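Local coordinates for protein Agap007691-pb (Anopheles gambiae, PDB 5C98) that is of unknown function but belongs to the serpin family, whose members typically inhibit serine proteases, at residues A19-F24 with D363-Q368; E27-C32 with Q252-I257; Y44-A49 with N319-H324; L98-V103 with M170-V175; S176-L181 with H324-V329. One frame throughout, in Å; residues are numbered along the deposited sequence. Where two conformers were deposited one is given.

Contact 1 of 5, residues A19-F24 with D363-Q368; sequences AANNKF and DGNVLQ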
# COMPACT_ATOMS: atom_id res chain seq x y z
N ALA A 19 -8.93 12.31 -6.67
CA ALA A 19 -9.57 12.84 -5.47
C ALA A 19 -10.25 11.74 -4.67
O ALA A 19 -10.15 11.70 -3.44
CB ALA A 19 -10.57 13.92 -5.86
N ALA A 20 -10.92 10.82 -5.36
CA ALA A 20 -11.66 9.77 -4.68
C ALA A 20 -10.69 8.78 -4.07
O ALA A 20 -10.88 8.33 -2.93
CB ALA A 20 -12.62 9.08 -5.63
N ASN A 21 -9.61 8.48 -4.78
CA ASN A 21 -8.63 7.55 -4.25
C ASN A 21 -7.95 8.11 -3.01
O ASN A 21 -7.74 7.39 -2.04
CB ASN A 21 -7.58 7.15 -5.27
CG ASN A 21 -6.48 6.34 -4.63
OD1 ASN A 21 -6.72 5.24 -4.14
ND2 ASN A 21 -5.28 6.89 -4.58
N ASN A 22 -7.61 9.39 -3.02
CA ASN A 22 -6.94 9.96 -1.86
C ASN A 22 -7.85 9.95 -0.64
O ASN A 22 -7.38 9.64 0.46
CB ASN A 22 -6.39 11.36 -2.16
CG ASN A 22 -5.17 11.30 -3.05
OD1 ASN A 22 -4.59 10.23 -3.25
ND2 ASN A 22 -4.77 12.45 -3.58
N LYS A 23 -9.13 10.28 -0.82
CA LYS A 23 -10.07 10.24 0.30
C LYS A 23 -10.20 8.83 0.86
O LYS A 23 -10.15 8.61 2.07
CB LYS A 23 -11.45 10.77 -0.12
CG LYS A 23 -12.48 10.82 1.01
CD LYS A 23 -13.81 11.39 0.54
CE LYS A 23 -14.82 11.47 1.67
NZ LYS A 23 -15.46 10.15 1.93
N PHE A 24 -10.37 7.84 -0.03
CA PHE A 24 -10.48 6.45 0.41
C PHE A 24 -9.18 5.98 1.07
O PHE A 24 -9.20 5.29 2.09
CB PHE A 24 -10.86 5.59 -0.79
CG PHE A 24 -10.69 4.12 -0.58
CD1 PHE A 24 -11.55 3.41 0.23
CD2 PHE A 24 -9.66 3.45 -1.21
CE1 PHE A 24 -11.35 2.03 0.42
CE2 PHE A 24 -9.48 2.09 -1.02
CZ PHE A 24 -10.31 1.40 -0.19
N ASP A 363 0.22 14.21 -10.25
CA ASP A 363 -1.18 14.41 -9.89
C ASP A 363 -1.46 14.32 -8.39
O ASP A 363 -2.61 14.52 -7.98
CB ASP A 363 -2.08 13.42 -10.66
CG ASP A 363 -1.72 11.96 -10.39
OD1 ASP A 363 -0.94 11.74 -9.46
OD2 ASP A 363 -2.21 11.05 -11.09
N GLY A 364 -0.45 14.05 -7.56
CA GLY A 364 -0.66 13.93 -6.14
C GLY A 364 -1.37 12.66 -5.70
O GLY A 364 -1.81 12.57 -4.54
N ASN A 365 -1.52 11.68 -6.57
CA ASN A 365 -2.23 10.48 -6.18
C ASN A 365 -1.39 9.69 -5.19
O ASN A 365 -0.21 9.44 -5.43
CB ASN A 365 -2.52 9.61 -7.39
CG ASN A 365 -3.62 8.61 -7.14
OD1 ASN A 365 -4.55 8.87 -6.40
ND2 ASN A 365 -3.49 7.43 -7.74
N VAL A 366 -2.01 9.26 -4.10
CA VAL A 366 -1.33 8.50 -3.06
C VAL A 366 -1.34 7.02 -3.41
O VAL A 366 -2.40 6.42 -3.58
CB VAL A 366 -1.97 8.73 -1.69
CG1 VAL A 366 -1.26 7.87 -0.62
CG2 VAL A 366 -1.95 10.23 -1.32
N LEU A 367 -0.14 6.46 -3.57
CA LEU A 367 0.03 5.09 -4.00
C LEU A 367 0.33 4.13 -2.85
O LEU A 367 0.10 2.92 -2.98
CB LEU A 367 1.19 5.02 -5.02
CG LEU A 367 1.11 6.06 -6.14
CD1 LEU A 367 2.26 5.78 -7.09
CD2 LEU A 367 -0.20 6.09 -6.90
N GLN A 368 0.87 4.63 -1.76
CA GLN A 368 1.25 3.81 -0.61
C GLN A 368 1.28 4.77 0.57
O GLN A 368 1.66 5.93 0.41
CB GLN A 368 2.64 3.19 -0.79
CG GLN A 368 2.89 1.99 0.06
CD GLN A 368 4.35 1.55 0.01
OE1 GLN A 368 5.22 2.29 0.47
NE2 GLN A 368 4.62 0.37 -0.50
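Two consecutive helical asparagines, Asn-21 and Asn-22, grip the loop leading into strand 366-372 from adjacent positions of helix 15-32, together making four hydrogen bonds to Gly-364, Asn-365 and Val-366. Asn-22 uses both ends of its amide. Its OD1 accepts from Val-366 N at 2.9 Å, with the donor in the carbonyl plane and on a lone pair, while its ND2 reaches Gly-364 O at 3.1 Å from above the carbonyl plane. The two bonds together fix the rotation of the amide. The CG2 methyl of Val-366 packs 3.3 Å from Asn-22 OD1, the oxygen that accepts from Val-366 N. Asn-21 spends a single nitrogen on two acceptors: ND2 meets Asn-365 OD1 at 2.8 Å and Val-366 O at 3.1 Å. With CG anti to the backbone N (chi1 173°), its side chain sets off toward the loop and crosses Asn-365 at about a right angle. Asparagine suits position 22, being short and able to donate and accept at once. An Asx turn, in which Asp-363 OD1 accepts from Asn-365 N, shapes the loop, and Gly-364 takes its positive phi. Tyr-44 of helix 43-51 packs against Asn-21 and Asn-365, and Val-366 touches Arg-359 of strand 354-360.

Contact 2 of 5, residues E27-C32 with Q252-I257; sequences EYFKAC and QIVNSI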
# COMPACT_ATOMS: atom_id res chain seq x y z
N GLU A 27 -8.97 7.26 4.65
CA GLU A 27 -9.93 6.55 5.48
C GLU A 27 -9.47 5.13 5.77
O GLU A 27 -9.56 4.64 6.90
CB GLU A 27 -11.29 6.50 4.78
CG GLU A 27 -12.02 7.84 4.79
CD GLU A 27 -13.22 7.87 3.87
OE1 GLU A 27 -13.28 7.05 2.92
OE2 GLU A 27 -14.10 8.72 4.10
N TYR A 28 -8.98 4.44 4.74
CA TYR A 28 -8.49 3.08 4.92
C TYR A 28 -7.32 3.05 5.90
O TYR A 28 -7.25 2.19 6.78
CB TYR A 28 -8.06 2.57 3.56
CG TYR A 28 -7.65 1.11 3.48
CD1 TYR A 28 -6.41 0.68 3.91
CD2 TYR A 28 -8.49 0.18 2.88
CE1 TYR A 28 -6.03 -0.64 3.77
CE2 TYR A 28 -8.11 -1.14 2.76
CZ TYR A 28 -6.90 -1.54 3.20
OH TYR A 28 -6.49 -2.86 3.05
N PHE A 29 -6.37 3.97 5.73
CA PHE A 29 -5.22 3.98 6.63
C PHE A 29 -5.65 4.22 8.07
O PHE A 29 -5.12 3.58 8.98
CB PHE A 29 -4.17 5.00 6.18
CG PHE A 29 -2.92 4.95 7.00
CD1 PHE A 29 -2.21 3.77 7.12
CD2 PHE A 29 -2.48 6.04 7.70
CE1 PHE A 29 -1.07 3.70 7.89
CE2 PHE A 29 -1.32 5.95 8.45
CZ PHE A 29 -0.65 4.78 8.53
N LYS A 30 -6.59 5.14 8.30
CA LYS A 30 -7.08 5.36 9.66
C LYS A 30 -7.68 4.09 10.24
O LYS A 30 -7.61 3.87 11.45
CB LYS A 30 -8.15 6.46 9.68
CG LYS A 30 -7.58 7.80 9.44
CD LYS A 30 -8.65 8.87 9.24
CE LYS A 30 -8.01 10.00 8.45
NZ LYS A 30 -8.81 11.22 8.57
N ALA A 31 -8.31 3.27 9.40
CA ALA A 31 -8.93 2.04 9.88
C ALA A 31 -7.91 0.96 10.18
O ALA A 31 -8.22 0.05 10.96
CB ALA A 31 -9.91 1.52 8.83
N CYS A 32 -6.72 0.99 9.58
CA CYS A 32 -5.74 -0.04 9.91
C CYS A 32 -4.56 0.44 10.75
O CYS A 32 -3.85 -0.40 11.30
CB CYS A 32 -5.28 -0.80 8.66
SG CYS A 32 -4.49 0.16 7.42
N GLN A 252 -2.66 11.56 16.43
CA GLN A 252 -3.46 12.74 16.14
C GLN A 252 -3.33 13.16 14.68
O GLN A 252 -4.32 13.56 14.05
CB GLN A 252 -3.04 13.90 17.05
CG GLN A 252 -3.94 15.10 16.95
CD GLN A 252 -3.43 16.28 17.75
OE1 GLN A 252 -2.98 16.13 18.89
NE2 GLN A 252 -3.49 17.47 17.16
N ILE A 253 -2.13 13.09 14.11
CA ILE A 253 -1.95 13.42 12.71
C ILE A 253 -2.67 12.40 11.84
O ILE A 253 -3.36 12.75 10.88
CB ILE A 253 -0.44 13.47 12.37
CG1 ILE A 253 0.23 14.79 12.81
CG2 ILE A 253 -0.19 13.33 10.86
CD1 ILE A 253 0.20 15.11 14.26
N VAL A 254 -2.48 11.12 12.13
CA VAL A 254 -3.06 10.07 11.30
C VAL A 254 -4.58 10.19 11.29
O VAL A 254 -5.21 10.07 10.24
CB VAL A 254 -2.65 8.69 11.84
CG1 VAL A 254 -3.47 7.57 11.13
CG2 VAL A 254 -1.19 8.47 11.65
N ASN A 255 -5.18 10.47 12.45
CA ASN A 255 -6.63 10.53 12.49
C ASN A 255 -7.16 11.85 11.93
O ASN A 255 -8.30 11.90 11.44
CB ASN A 255 -7.12 10.31 13.91
CG ASN A 255 -7.13 8.86 14.27
OD1 ASN A 255 -7.46 8.02 13.44
ND2 ASN A 255 -6.78 8.56 15.51
N SER A 256 -6.38 12.90 11.98
CA SER A 256 -6.82 14.22 11.54
C SER A 256 -6.75 14.40 10.03
O SER A 256 -7.57 15.13 9.46
CB SER A 256 -5.94 15.29 12.18
OG SER A 256 -6.15 15.42 13.58
N ILE A 257 -5.80 13.75 9.36
CA ILE A 257 -5.45 14.15 8.01
C ILE A 257 -6.58 13.84 7.03
O ILE A 257 -7.17 12.75 7.04
CB ILE A 257 -4.12 13.50 7.58
CG1 ILE A 257 -3.61 14.15 6.28
CG2 ILE A 257 -4.28 12.01 7.49
CD1 ILE A 257 -2.23 13.61 5.86
O HOH W 1 -6.44 5.40 13.45
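A helix-helix contact of the serpin fold joins Phe-29 and Lys-30, near the C-terminal end of helix 15-32, to Val-254 through Ile-257 at the end of helix 250-256. The short axes approach to 9.4 Å, with 139° between their N-to-C directions. Lys-30 carries most of the contact. Its CG is anti to the carbonyl carbon (chi1 -72°), and the chain runs extended beyond it, with CE 3.3 Å from Val-254 O. The amino group then donates to two carbonyls at the end of the other helix: NZ is 2.7 Å from Ile-257 O, tilted from that carbonyl plane, and 3.0 Å from Asn-255 O, well above its plane. A lysine suits this spot because its long aliphatic stem covers the helix flank while its charge meets backbone oxygens, where the C-terminal end of a helix dipole would probably favour it. A water also bridges the helices, donating to Lys-30 O and to Asn-255 OD1. On the buried side the contact is apolar: Phe-29 CE2 lies 3.8 Å from Val-254 CG1, the two side chains crossing at about a right angle. Phe-29 reaches on to Cys-39 and Val-41 of strand 39-41, and Ile-257 to Leu-242 of strand 237-244. The two helices are thus joined beside strands 39-41 and 237-244, which belong to sheet B of the serpin fold.

Contact 3 of 5, residues Y44-A49 with N319-H324; sequences YHVRLA and NGFIQH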
# COMPACT_ATOMS: atom_id res chain seq x y z
N TYR A 44 -4.96 2.11 -2.97
CA TYR A 44 -5.17 2.22 -4.41
C TYR A 44 -5.07 0.86 -5.06
O TYR A 44 -5.90 0.53 -5.92
CB TYR A 44 -4.13 3.18 -5.00
CG TYR A 44 -4.32 3.57 -6.47
CD1 TYR A 44 -5.58 3.91 -6.95
CD2 TYR A 44 -3.24 3.69 -7.31
CE1 TYR A 44 -5.75 4.33 -8.26
CE2 TYR A 44 -3.41 4.10 -8.64
CZ TYR A 44 -4.65 4.41 -9.07
OH TYR A 44 -4.85 4.84 -10.37
N HIS A 45 -4.06 0.06 -4.70
CA HIS A 45 -3.98 -1.26 -5.32
C HIS A 45 -5.04 -2.21 -4.77
O HIS A 45 -5.47 -3.12 -5.49
CB HIS A 45 -2.60 -1.84 -5.25
CG HIS A 45 -2.40 -2.94 -6.22
ND1 HIS A 45 -2.11 -4.23 -5.84
CD2 HIS A 45 -2.44 -2.93 -7.56
CE1 HIS A 45 -2.00 -4.98 -6.92
NE2 HIS A 45 -2.21 -4.22 -7.98
N VAL A 46 -5.48 -2.03 -3.52
CA VAL A 46 -6.64 -2.77 -3.03
C VAL A 46 -7.82 -2.56 -3.98
O VAL A 46 -8.47 -3.51 -4.42
CB VAL A 46 -6.97 -2.37 -1.58
CG1 VAL A 46 -8.37 -2.82 -1.14
CG2 VAL A 46 -5.92 -2.86 -0.60
N ARG A 47 -8.09 -1.30 -4.31
CA ARG A 47 -9.16 -0.94 -5.25
C ARG A 47 -8.91 -1.57 -6.62
O ARG A 47 -9.82 -2.17 -7.22
CB ARG A 47 -9.30 0.59 -5.33
CG ARG A 47 -10.17 1.09 -6.48
CD ARG A 47 -9.34 1.44 -7.69
NE ARG A 47 -10.16 2.01 -8.76
CZ ARG A 47 -10.54 3.29 -8.79
NH1 ARG A 47 -10.18 4.13 -7.84
NH2 ARG A 47 -11.28 3.72 -9.82
N LEU A 48 -7.69 -1.44 -7.14
CA LEU A 48 -7.45 -1.91 -8.50
C LEU A 48 -7.59 -3.42 -8.58
O LEU A 48 -8.16 -3.96 -9.55
CB LEU A 48 -6.08 -1.48 -8.99
CG LEU A 48 -6.00 0.02 -9.27
CD1 LEU A 48 -4.56 0.41 -9.49
CD2 LEU A 48 -6.84 0.47 -10.48
N ALA A 49 -7.05 -4.12 -7.59
CA ALA A 49 -7.10 -5.58 -7.64
C ALA A 49 -8.53 -6.07 -7.44
O ALA A 49 -9.02 -6.92 -8.19
CB ALA A 49 -6.16 -6.19 -6.60
N ASN A 319 -12.78 -15.42 -0.49
CA ASN A 319 -12.47 -16.02 0.81
C ASN A 319 -11.36 -15.32 1.57
O ASN A 319 -11.28 -15.47 2.80
CB ASN A 319 -12.10 -17.50 0.64
CG ASN A 319 -13.24 -18.31 0.11
OD1 ASN A 319 -13.20 -18.80 -1.01
ND2 ASN A 319 -14.31 -18.40 0.91
N GLY A 320 -10.52 -14.54 0.90
CA GLY A 320 -9.44 -13.84 1.54
C GLY A 320 -8.82 -12.85 0.59
O GLY A 320 -8.90 -13.02 -0.63
N PHE A 321 -8.22 -11.81 1.16
CA PHE A 321 -7.48 -10.80 0.39
C PHE A 321 -6.38 -10.31 1.31
O PHE A 321 -6.67 -9.66 2.32
CB PHE A 321 -8.41 -9.66 -0.04
CG PHE A 321 -7.77 -8.62 -0.94
CD1 PHE A 321 -6.49 -8.81 -1.45
CD2 PHE A 321 -8.44 -7.46 -1.25
CE1 PHE A 321 -5.89 -7.83 -2.29
CE2 PHE A 321 -7.84 -6.50 -2.07
CZ PHE A 321 -6.58 -6.69 -2.57
N ILE A 322 -5.13 -10.63 0.98
CA ILE A 322 -3.95 -10.23 1.73
C ILE A 322 -3.11 -9.30 0.87
O ILE A 322 -2.92 -9.56 -0.32
CB ILE A 322 -3.12 -11.45 2.16
CG1 ILE A 322 -3.93 -12.36 3.10
CG2 ILE A 322 -1.83 -11.01 2.82
CD1 ILE A 322 -4.37 -11.73 4.39
N GLN A 323 -2.59 -8.25 1.49
CA GLN A 323 -1.65 -7.33 0.86
C GLN A 323 -0.32 -7.35 1.59
O GLN A 323 -0.27 -7.52 2.81
CB GLN A 323 -2.18 -5.91 0.83
CG GLN A 323 -1.30 -4.91 0.12
CD GLN A 323 -1.98 -3.58 -0.09
OE1 GLN A 323 -2.18 -2.79 0.84
NE2 GLN A 323 -2.35 -3.31 -1.33
N HIS A 324 0.77 -7.18 0.85
CA HIS A 324 2.10 -7.06 1.43
C HIS A 324 2.82 -5.94 0.71
O HIS A 324 2.87 -5.92 -0.53
CB HIS A 324 2.87 -8.39 1.28
CG HIS A 324 3.84 -8.66 2.37
ND1 HIS A 324 3.99 -9.92 2.93
CD2 HIS A 324 4.75 -7.88 2.99
CE1 HIS A 324 4.94 -9.89 3.84
NE2 HIS A 324 5.42 -8.66 3.91
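Val-46 and Phe-321 form the apolar half of this contact between helix 43-51 and strand 320-328, whereas the half around Gln-323 is polar and no less close. In the first part Val-46 CG1 lies 3.8 Å from Phe-321 CE2, and the ring tip also comes 3.9 Å from Val-46 CA through its CZ. Phe-321 CG is anti to the backbone N (chi1 -176°), and the ring ends at the helix surface, meeting it obliquely. Ala-49, one turn on from Val-46, adds its CB at 4.1 Å from Phe-321 CZ; a methyl group there lets the large ring come near the helix backbone. In the other part, Val-46 CG2 rests 3.7 Å from Gln-323 NE2, the side chains crossing at about a right angle; only His-45 CB, 4.2 Å from the same nitrogen, touches loosely. The polar ends of the glutamine have firm partners: NE2 bonds to Ser-173 OG, and OE1 accepts from Ser-42 N, just before the helix, while His-45 ND1 bonds to that same Ser-173 hydroxyl. All five touching residues are buried, so the contact has no solvent side. Pro-289 of helix 289-295 touches Val-46, Phe-321 and Gln-323 alike. A buried helix packed against strands 169-177 and 320-328, tied through serine, histidine and glutamine side chains, is consistent with the shutter region of the serpin fold.

Contact 4 of 5, residues L98-V103 with M170-V175; sequences LSFVLV and MLFSGV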
# COMPACT_ATOMS: atom_id res chain seq x y z
N LEU A 98 1.47 -5.74 -8.13
CA LEU A 98 1.19 -7.02 -8.76
C LEU A 98 0.10 -7.74 -7.99
O LEU A 98 0.23 -7.93 -6.77
CB LEU A 98 2.44 -7.90 -8.80
CG LEU A 98 3.60 -7.40 -9.67
CD1 LEU A 98 4.93 -8.06 -9.25
CD2 LEU A 98 3.28 -7.66 -11.13
N SER A 99 -0.95 -8.15 -8.68
CA SER A 99 -1.98 -8.99 -8.10
C SER A 99 -1.80 -10.44 -8.51
O SER A 99 -1.24 -10.76 -9.56
CB SER A 99 -3.37 -8.52 -8.49
OG SER A 99 -3.54 -8.54 -9.90
N PHE A 100 -2.35 -11.32 -7.68
CA PHE A 100 -2.22 -12.76 -7.89
C PHE A 100 -3.48 -13.38 -7.32
O PHE A 100 -3.98 -12.95 -6.27
CB PHE A 100 -0.97 -13.25 -7.16
CG PHE A 100 -0.65 -14.68 -7.36
CD1 PHE A 100 -0.05 -15.09 -8.53
CD2 PHE A 100 -0.95 -15.63 -6.39
CE1 PHE A 100 0.26 -16.44 -8.76
CE2 PHE A 100 -0.63 -16.97 -6.60
CZ PHE A 100 -0.05 -17.38 -7.79
N VAL A 101 -4.01 -14.37 -8.02
CA VAL A 101 -5.27 -14.98 -7.65
C VAL A 101 -5.05 -16.48 -7.53
O VAL A 101 -4.48 -17.10 -8.43
CB VAL A 101 -6.35 -14.69 -8.70
CG1 VAL A 101 -7.68 -15.27 -8.30
CG2 VAL A 101 -6.46 -13.20 -8.97
N LEU A 102 -5.53 -17.06 -6.43
CA LEU A 102 -5.64 -18.51 -6.30
C LEU A 102 -7.09 -18.93 -6.51
O LEU A 102 -8.01 -18.31 -5.99
CB LEU A 102 -5.22 -19.00 -4.92
CG LEU A 102 -3.77 -18.82 -4.51
CD1 LEU A 102 -3.59 -19.26 -3.06
CD2 LEU A 102 -2.88 -19.64 -5.43
N VAL A 103 -7.28 -19.98 -7.29
CA VAL A 103 -8.58 -20.61 -7.47
C VAL A 103 -8.43 -22.10 -7.18
O VAL A 103 -7.39 -22.71 -7.46
CB VAL A 103 -9.17 -20.40 -8.88
CG1 VAL A 103 -9.54 -18.94 -9.11
CG2 VAL A 103 -8.23 -20.90 -9.96
N MET A 170 -9.01 -16.73 -3.63
CA MET A 170 -8.25 -15.82 -2.79
C MET A 170 -7.46 -14.86 -3.65
O MET A 170 -7.03 -15.20 -4.75
CB MET A 170 -7.27 -16.56 -1.91
CG MET A 170 -7.94 -17.63 -1.05
SD MET A 170 -6.87 -18.23 0.28
CE MET A 170 -6.98 -16.85 1.40
N LEU A 171 -7.29 -13.64 -3.13
CA LEU A 171 -6.66 -12.55 -3.85
C LEU A 171 -5.47 -12.04 -3.06
O LEU A 171 -5.50 -12.01 -1.83
CB LEU A 171 -7.66 -11.39 -4.05
CG LEU A 171 -7.19 -10.15 -4.81
CD1 LEU A 171 -6.78 -10.50 -6.25
CD2 LEU A 171 -8.31 -9.13 -4.78
N PHE A 172 -4.42 -11.61 -3.77
CA PHE A 172 -3.20 -11.09 -3.18
C PHE A 172 -2.75 -9.84 -3.92
O PHE A 172 -2.90 -9.76 -5.14
CB PHE A 172 -2.10 -12.17 -3.18
CG PHE A 172 -2.57 -13.42 -2.52
CD1 PHE A 172 -2.40 -13.60 -1.16
CD2 PHE A 172 -3.24 -14.39 -3.24
CE1 PHE A 172 -2.90 -14.74 -0.55
CE2 PHE A 172 -3.74 -15.50 -2.62
CZ PHE A 172 -3.56 -15.68 -1.29
N SER A 173 -2.23 -8.86 -3.17
CA SER A 173 -1.69 -7.63 -3.73
C SER A 173 -0.32 -7.41 -3.13
O SER A 173 -0.17 -7.41 -1.91
CB SER A 173 -2.58 -6.46 -3.32
OG SER A 173 -1.86 -5.23 -3.44
N GLY A 174 0.68 -7.19 -3.98
CA GLY A 174 1.99 -6.74 -3.54
C GLY A 174 2.30 -5.38 -4.11
O GLY A 174 2.23 -5.22 -5.33
N VAL A 175 2.68 -4.40 -3.28
CA VAL A 175 3.09 -3.07 -3.76
C VAL A 175 4.44 -2.74 -3.13
O VAL A 175 4.53 -2.55 -1.92
CB VAL A 175 2.07 -1.98 -3.46
CG1 VAL A 175 2.58 -0.63 -3.95
CG2 VAL A 175 0.74 -2.35 -4.15
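Strands 98-103 and 170-175 run antiparallel and are laced together by six backbone hydrogen bonds, in pairs at Leu-98 with Gly-174, Phe-100 with Phe-172, and Leu-102 with Met-170. Gly-174 N to Leu-98 O is 2.9 Å and nearly straight at 171°, while Phe-172 N to Phe-100 O, also 2.9 Å, is bent to 138°. Between these pairs weaker CA-H...O contacts fill in, as from Ser-99 CA to Phe-172 O at 3.2 Å. Apolar contacts occupy both faces. On the face with Phe-100, Leu-102 and Phe-172, the CD2 atoms of the two phenylalanines are 4.1 Å apart, Phe-172 meeting the edge of the Phe-100 ring. Phe-172 has CG anti to the carbonyl carbon (chi1 -54°), beside the backbone N that bonds Phe-100 O, and its ring leans toward strand 98-103, with CE2 3.8 Å from Leu-102 CD1. Gly-174, paired with Leu-98, brings no side chain to that face. On the other face Val-101 CG2 lies 3.8 Å from Leu-171 CD1. Helix 133-146 covers the phenylalanine side, where Phe-143 stacks on Phe-100, and helix 43-51 the other, Ala-49 touching Ser-99 and Leu-171. Ser-99 OG bonds to Thr-123. The chemistry implies a firmly bonded pair of central-sheet strands: buried backbone groups satisfy one another, one face is apolar, and the other mixes Val-101 and Leu-171 with two serines whose hydroxyls bond to neighbouring residues.

Contact 5 of 5, residues S176-L181 with H324-V329; sequences SVLTPL and HCYLAV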
# COMPACT_ATOMS: atom_id res chain seq x y z
N SER A 176 5.46 -2.65 -3.97
CA SER A 176 6.83 -2.41 -3.54
C SER A 176 7.35 -1.16 -4.21
O SER A 176 7.37 -1.07 -5.43
CB SER A 176 7.73 -3.59 -3.87
OG SER A 176 7.25 -4.73 -3.20
N VAL A 177 7.78 -0.21 -3.40
CA VAL A 177 8.45 0.98 -3.90
C VAL A 177 9.94 0.67 -3.91
O VAL A 177 10.52 0.42 -2.84
CB VAL A 177 8.15 2.20 -3.01
CG1 VAL A 177 8.96 3.42 -3.48
CG2 VAL A 177 6.66 2.45 -3.00
N LEU A 178 10.55 0.67 -5.08
CA LEU A 178 11.92 0.21 -5.27
C LEU A 178 12.88 1.31 -5.72
O LEU A 178 14.09 1.12 -5.63
CB LEU A 178 11.95 -0.94 -6.28
CG LEU A 178 11.01 -2.10 -5.93
CD1 LEU A 178 10.88 -3.08 -7.09
CD2 LEU A 178 11.48 -2.80 -4.67
N THR A 179 12.38 2.45 -6.15
CA THR A 179 13.25 3.49 -6.65
C THR A 179 14.03 4.12 -5.50
O THR A 179 13.48 4.30 -4.40
CB THR A 179 12.40 4.55 -7.36
OG1 THR A 179 11.87 4.01 -8.56
CG2 THR A 179 13.21 5.72 -7.72
N PRO A 180 15.30 4.48 -5.71
CA PRO A 180 16.06 5.13 -4.64
C PRO A 180 15.60 6.57 -4.46
O PRO A 180 15.08 7.21 -5.37
CB PRO A 180 17.51 5.10 -5.15
CG PRO A 180 17.42 4.91 -6.58
CD PRO A 180 16.13 4.22 -6.90
N LEU A 181 15.85 7.09 -3.26
CA LEU A 181 15.68 8.52 -3.04
C LEU A 181 16.60 9.31 -3.94
O LEU A 181 17.72 8.89 -4.24
CB LEU A 181 16.05 8.89 -1.61
CG LEU A 181 15.02 8.63 -0.53
CD1 LEU A 181 15.56 9.07 0.83
CD2 LEU A 181 13.67 9.29 -0.82
N HIS A 324 0.77 -7.18 0.85
CA HIS A 324 2.10 -7.06 1.43
C HIS A 324 2.82 -5.94 0.71
O HIS A 324 2.87 -5.92 -0.53
CB HIS A 324 2.87 -8.39 1.28
CG HIS A 324 3.84 -8.66 2.37
ND1 HIS A 324 3.99 -9.92 2.93
CD2 HIS A 324 4.75 -7.88 2.99
CE1 HIS A 324 4.94 -9.89 3.84
NE2 HIS A 324 5.42 -8.66 3.91
N CYS A 325 3.31 -4.98 1.47
CA CYS A 325 3.92 -3.79 0.91
C CYS A 325 5.34 -3.65 1.41
O CYS A 325 5.68 -4.08 2.51
CB CYS A 325 3.16 -2.55 1.32
SG CYS A 325 1.53 -2.40 0.49
N TYR A 326 6.16 -2.99 0.60
CA TYR A 326 7.56 -2.77 0.89
C TYR A 326 7.96 -1.35 0.50
O TYR A 326 7.54 -0.85 -0.55
CB TYR A 326 8.42 -3.74 0.09
CG TYR A 326 9.93 -3.51 0.18
CD1 TYR A 326 10.65 -3.96 1.26
CD2 TYR A 326 10.60 -2.82 -0.82
CE1 TYR A 326 12.06 -3.73 1.36
CE2 TYR A 326 11.98 -2.58 -0.74
CZ TYR A 326 12.70 -3.06 0.33
OH TYR A 326 14.08 -2.85 0.42
N LEU A 327 8.79 -0.74 1.34
CA LEU A 327 9.44 0.54 1.09
C LEU A 327 10.75 0.54 1.88
O LEU A 327 10.78 0.09 3.02
CB LEU A 327 8.57 1.69 1.61
CG LEU A 327 9.23 3.07 1.63
CD1 LEU A 327 9.50 3.60 0.21
CD2 LEU A 327 8.36 4.04 2.37
N ALA A 328 11.82 1.08 1.29
CA ALA A 328 13.07 1.30 2.02
C ALA A 328 13.68 2.62 1.58
O ALA A 328 13.37 3.13 0.49
CB ALA A 328 14.02 0.14 1.81
N VAL A 329 14.48 3.24 2.45
CA VAL A 329 15.25 4.42 2.07
C VAL A 329 16.73 4.16 2.36
O VAL A 329 17.09 3.33 3.19
CB VAL A 329 14.77 5.73 2.73
CG1 VAL A 329 13.39 6.11 2.23
CG2 VAL A 329 14.79 5.62 4.25
O HOH W 2 12.81 0.84 -1.70
O HOH W 3 14.15 3.15 -2.10
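Val-177 N donates to Tyr-326 O at 2.9 Å and 168°, the direct hydrogen bond that joins these parallel strands here. Beside it, Ser-176 CA makes a CA-H...O contact of 3.4 Å with the same oxygen, which also receives Gln-368 NE2. Apolar side chains close in around this. Val-177 CG1 lies 3.7 Å from Leu-327 CD1, the two side by side and pointing the same way; Leu-178 CD2 sits 3.9 Å from Tyr-326 CD2, crossing it at about a right angle. The same ring atom of Tyr-326 also lies near Val-177 O. Beyond Val-177 the backbones separate. One water accepts from Ala-328 N and lies 2.6 Å from Val-177 O, and a second stands 2.7 Å from both Thr-179 O and Ala-328 O. Farther on, Leu-181 CD1 meets Val-329 CB at 3.9 Å, both branched apolar side chains filling this buried spot. Outside the pair, Ile-358 touches Val-177 and Leu-327, and Ser-176 OG bonds to Thr-149 O. Water-mediated links thus replace direct ones as the strands diverge, as at the breach of serpins, where inhibitory relatives admit the reactive loop.

Overall arrangement
Contact 5 alone uses both of the neighbouring strands 169-177 and 320-328; contact 3 uses 320-328 and contact 4 uses 169-177. Contacts 3 and 4 have centres about 7 Å apart and meet at Ser-173, to which His-45 and Gln-323 bond. Contact 5 continues both strands, its centre about 19 Å from that of contact 4. Contacts 1 and 2 use successive parts of helix 15-32, their centres about 14 Å apart; contact 1 reaches contact 3 through Tyr-44 and contact 5 through Gln-368. Contacts 2 and 4 lie on opposite sides of the chain's centre. Residues 335-343, after contact 5, are not modelled and probably belong to the flexible reactive-loop region.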